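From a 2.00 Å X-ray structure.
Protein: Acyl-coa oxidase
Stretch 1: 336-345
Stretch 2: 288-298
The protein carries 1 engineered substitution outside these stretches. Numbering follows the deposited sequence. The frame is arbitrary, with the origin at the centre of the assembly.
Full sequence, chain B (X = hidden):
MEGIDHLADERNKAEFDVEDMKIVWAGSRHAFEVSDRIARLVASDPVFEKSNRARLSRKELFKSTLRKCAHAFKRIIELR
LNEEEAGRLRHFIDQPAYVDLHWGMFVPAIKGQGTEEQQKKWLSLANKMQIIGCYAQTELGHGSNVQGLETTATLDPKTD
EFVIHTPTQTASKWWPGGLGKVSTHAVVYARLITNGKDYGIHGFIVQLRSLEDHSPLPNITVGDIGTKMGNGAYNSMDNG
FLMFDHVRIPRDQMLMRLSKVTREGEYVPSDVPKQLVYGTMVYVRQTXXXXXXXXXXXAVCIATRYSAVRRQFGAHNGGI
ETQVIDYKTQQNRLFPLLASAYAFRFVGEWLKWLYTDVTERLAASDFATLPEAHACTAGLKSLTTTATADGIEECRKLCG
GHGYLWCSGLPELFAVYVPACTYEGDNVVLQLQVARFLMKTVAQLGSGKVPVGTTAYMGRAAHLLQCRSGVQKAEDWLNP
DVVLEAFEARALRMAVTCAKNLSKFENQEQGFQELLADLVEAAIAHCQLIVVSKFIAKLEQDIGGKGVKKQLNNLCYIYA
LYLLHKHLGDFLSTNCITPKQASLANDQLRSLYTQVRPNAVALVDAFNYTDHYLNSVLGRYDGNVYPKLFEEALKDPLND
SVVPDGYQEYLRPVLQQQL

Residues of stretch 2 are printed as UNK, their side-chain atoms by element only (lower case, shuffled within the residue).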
# COMPACT_ATOMS: atom_id res chain seq x y z
N PRO B 336 12.77 -11.24 3.92
CA PRO B 336 12.88 -10.31 5.05
C PRO B 336 11.52 -10.22 5.75
O PRO B 336 11.44 -10.06 6.97
CB PRO B 336 13.30 -9.01 4.37
CG PRO B 336 14.15 -9.50 3.20
CD PRO B 336 13.28 -10.63 2.68
N LEU B 337 10.43 -10.35 4.99
CA LEU B 337 9.08 -10.30 5.59
C LEU B 337 8.77 -11.57 6.37
O LEU B 337 8.08 -11.55 7.40
CB LEU B 337 8.03 -10.09 4.50
CG LEU B 337 8.17 -8.79 3.68
CD1 LEU B 337 7.02 -8.72 2.71
CD2 LEU B 337 8.18 -7.58 4.61
N LEU B 338 9.27 -12.70 5.88
CA LEU B 338 9.10 -13.97 6.58
C LEU B 338 9.89 -13.84 7.88
O LEU B 338 9.40 -14.19 8.94
CB LEU B 338 9.64 -15.11 5.72
CG LEU B 338 9.82 -16.46 6.41
CD1 LEU B 338 8.48 -16.97 6.97
CD2 LEU B 338 10.41 -17.43 5.40
N ALA B 339 11.11 -13.34 7.80
CA ALA B 339 11.93 -13.16 9.00
C ALA B 339 11.25 -12.21 10.00
O ALA B 339 11.28 -12.45 11.22
CB ALA B 339 13.31 -12.64 8.64
N SER B 340 10.64 -11.14 9.49
CA SER B 340 9.95 -10.13 10.31
C SER B 340 8.72 -10.71 11.00
O SER B 340 8.38 -10.31 12.11
CB SER B 340 9.51 -8.92 9.47
OG SER B 340 10.61 -8.19 8.94
N ALA B 341 8.04 -11.64 10.33
CA ALA B 341 6.88 -12.27 10.94
C ALA B 341 7.32 -12.96 12.23
O ALA B 341 6.72 -12.76 13.28
CB ALA B 341 6.24 -13.27 9.98
N TYR B 342 8.37 -13.78 12.16
CA TYR B 342 8.85 -14.45 13.37
C TYR B 342 9.42 -13.43 14.37
O TYR B 342 9.20 -13.53 15.57
CB TYR B 342 9.91 -15.49 13.02
CG TYR B 342 9.34 -16.79 12.47
CD1 TYR B 342 8.83 -16.86 11.17
CD2 TYR B 342 9.32 -17.95 13.25
CE1 TYR B 342 8.31 -18.06 10.66
CE2 TYR B 342 8.80 -19.15 12.76
CZ TYR B 342 8.30 -19.20 11.46
OH TYR B 342 7.80 -20.38 10.96
N ALA B 343 10.15 -12.45 13.86
CA ALA B 343 10.71 -11.43 14.72
C ALA B 343 9.61 -10.72 15.53
O ALA B 343 9.76 -10.51 16.74
CB ALA B 343 11.49 -10.43 13.90
N PHE B 344 8.50 -10.37 14.87
CA PHE B 344 7.39 -9.68 15.54
C PHE B 344 6.64 -10.61 16.47
O PHE B 344 6.09 -10.19 17.48
CB PHE B 344 6.43 -9.07 14.52
CG PHE B 344 7.05 -8.01 13.64
CD1 PHE B 344 8.29 -7.45 13.94
CD2 PHE B 344 6.36 -7.55 12.52
CE1 PHE B 344 8.84 -6.45 13.14
CE2 PHE B 344 6.88 -6.56 11.72
CZ PHE B 344 8.13 -6.00 12.02
N ARG B 345 6.61 -11.89 16.13
CA ARG B 345 5.96 -12.89 16.99
C ARG B 345 6.74 -12.97 18.33
O ARG B 345 6.15 -12.90 19.42
CB ARG B 345 6.01 -14.24 16.27
CG ARG B 345 5.17 -15.34 16.88
CD ARG B 345 3.72 -14.99 16.74
NE ARG B 345 2.86 -16.14 16.98
CZ ARG B 345 1.57 -16.16 16.69
NH1 ARG B 345 0.98 -15.10 16.13
NH2 ARG B 345 0.85 -17.24 16.96
N UNK B 288 -1.98 -5.43 19.74
CA UNK B 288 -1.73 -4.89 18.40
C UNK B 288 -0.42 -5.47 17.84
O UNK B 288 -0.35 -5.93 16.70
c UNK B 288 -1.67 -3.34 18.43
c UNK B 288 -3.06 -1.30 19.03
c UNK B 288 -1.20 -2.77 17.10
c UNK B 288 -3.06 -2.78 18.78
N UNK B 289 0.63 -5.45 18.65
CA UNK B 289 1.91 -5.99 18.21
C UNK B 289 1.73 -7.47 17.88
O UNK B 289 2.19 -7.96 16.85
c UNK B 289 2.99 -5.84 19.30
c UNK B 289 3.18 -4.36 19.64
c UNK B 289 4.27 -6.43 18.82
N UNK B 290 1.03 -8.19 18.75
CA UNK B 290 0.79 -9.61 18.52
C UNK B 290 0.01 -9.80 17.23
O UNK B 290 0.25 -10.74 16.48
c UNK B 290 0.04 -10.21 19.70
N UNK B 291 -0.92 -8.88 16.97
CA UNK B 291 -1.74 -8.94 15.76
C UNK B 291 -0.90 -8.75 14.50
O UNK B 291 -1.19 -9.32 13.45
o UNK B 291 -4.60 -9.23 15.04
c UNK B 291 -2.82 -7.86 15.81
c UNK B 291 -4.20 -8.44 15.93
o UNK B 291 -4.90 -8.11 16.92
N UNK B 292 0.15 -7.94 14.61
CA UNK B 292 1.05 -7.70 13.49
C UNK B 292 1.63 -8.99 12.94
O UNK B 292 1.63 -9.21 11.73
c UNK B 292 2.18 -6.76 13.91
N UNK B 293 2.12 -9.86 13.82
CA UNK B 293 2.70 -11.13 13.36
C UNK B 293 1.62 -11.97 12.70
O UNK B 293 1.88 -12.64 11.70
o UNK B 293 2.42 -12.29 15.48
c UNK B 293 3.36 -11.88 14.52
N UNK B 294 0.41 -11.93 13.25
CA UNK B 294 -0.71 -12.68 12.67
C UNK B 294 -0.93 -12.26 11.22
O UNK B 294 -0.87 -13.09 10.31
c UNK B 294 -2.01 -12.45 13.46
o UNK B 294 -1.81 -14.46 14.76
n UNK B 294 -2.48 -12.60 15.83
c UNK B 294 -2.08 -13.25 14.74
N UNK B 295 -1.19 -10.97 11.00
CA UNK B 295 -1.45 -10.46 9.66
C UNK B 295 -0.27 -10.64 8.72
O UNK B 295 -0.45 -11.05 7.56
c UNK B 295 -1.87 -8.97 9.72
N UNK B 296 0.94 -10.35 9.19
CA UNK B 296 2.10 -10.46 8.31
C UNK B 296 2.33 -11.89 7.86
O UNK B 296 2.56 -12.13 6.67
c UNK B 296 5.76 -9.17 8.93
c UNK B 296 3.36 -9.90 9.00
c UNK B 296 4.37 -9.11 6.84
c UNK B 296 4.64 -9.85 8.15
N UNK B 297 2.27 -12.83 8.80
CA UNK B 297 2.45 -14.24 8.48
C UNK B 297 1.41 -14.72 7.47
O UNK B 297 1.71 -15.58 6.64
c UNK B 297 2.34 -15.10 9.75
o UNK B 297 1.05 -15.01 10.35
N UNK B 298 0.19 -14.18 7.51
CA UNK B 298 -0.82 -14.63 6.56
C UNK B 298 -0.38 -14.22 5.16
O UNK B 298 -0.40 -15.05 4.24
n UNK B 298 -5.20 -13.90 7.51
c UNK B 298 -2.87 -14.52 8.13
n UNK B 298 -6.79 -12.76 8.73
n UNK B 298 -7.37 -13.76 6.74
c UNK B 298 -4.13 -13.69 8.47
c UNK B 298 -6.44 -13.46 7.65
c UNK B 298 -2.19 -14.01 6.86

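Position 288 carries four carbons, forked at the first with one arm two carbons long, and none comes within reach of stretch 1: Ile288. Position 289 has one carbon bearing two more; this small beta-branched group points sideways and brings a methyl near the O of Phe344. It is Val289, whose CG1 lies 4.4 Å from Phe344 O. Position 290 has a single carbon, set sideways, so Ala290. Position 291 shows two carbons, the second carrying two oxygens, on a CB directed away from the partner helix; the element labels make it Asp291.

Position 292 again has one carbon, pointing toward stretch 1, its CB 4.5 Å from Phe344 CD2: Ala292. At position 293 one carbon is followed by one oxygen. Its CB lies 3.7 Å from Ala341 O, and the oxygen accepts a hydrogen bond from Arg345 NH1. This is Ser293, whose OG lies 3.2 Å from Arg345 NH1 and donates its own proton to Ala290 O at 2.8 Å. Position 294 has two carbons, the second with one oxygen and one nitrogen, an amide: Asn294. Its CB points away, yet the end returns far enough for OD1 to accept from Arg345 NH1 at 3.2 Å.

Position 295 is a lone carbon out of reach, Ala295. Position 296 holds four carbons forked at the second, set among Leu337, Ser340, Ala341 and Phe344. It is Leu296, a knob in a four-residue hole; CD2 lies 3.6 Å from Ala341 N and 4.0 Å from Phe344 CE2. Position 297, one carbon then one oxygen, puts its CB 4.3 Å from Ala341 CB: Ser297. Position 298 runs through three carbons and a nitrogen to a carbon bearing two more nitrogens, a guanidinium out of reach: Arg298.

The two helices run nearly antiparallel, at 155°, and their axes approach to 8.1 Å. Small residues line the close point, where the CA atoms of Ala341 and Ser293 are 5.0 Å apart. One turn on from Ser293, Leu296 supplies the bulk and is the residue of its stretch most covered by stretch 1, while Phe344 answers from the other helix. Arg345 closes the polar flank: its CB sets off sideways, but the long chain brings NH1 to Ser293 and Asn294, both near the guanidinium plane. Ser293 thus does double duty, its CB packing against stretch 1 and its OG linking Arg345 to its own helix backbone.

Stretch 2, residues 288-298: IVADASNALSR
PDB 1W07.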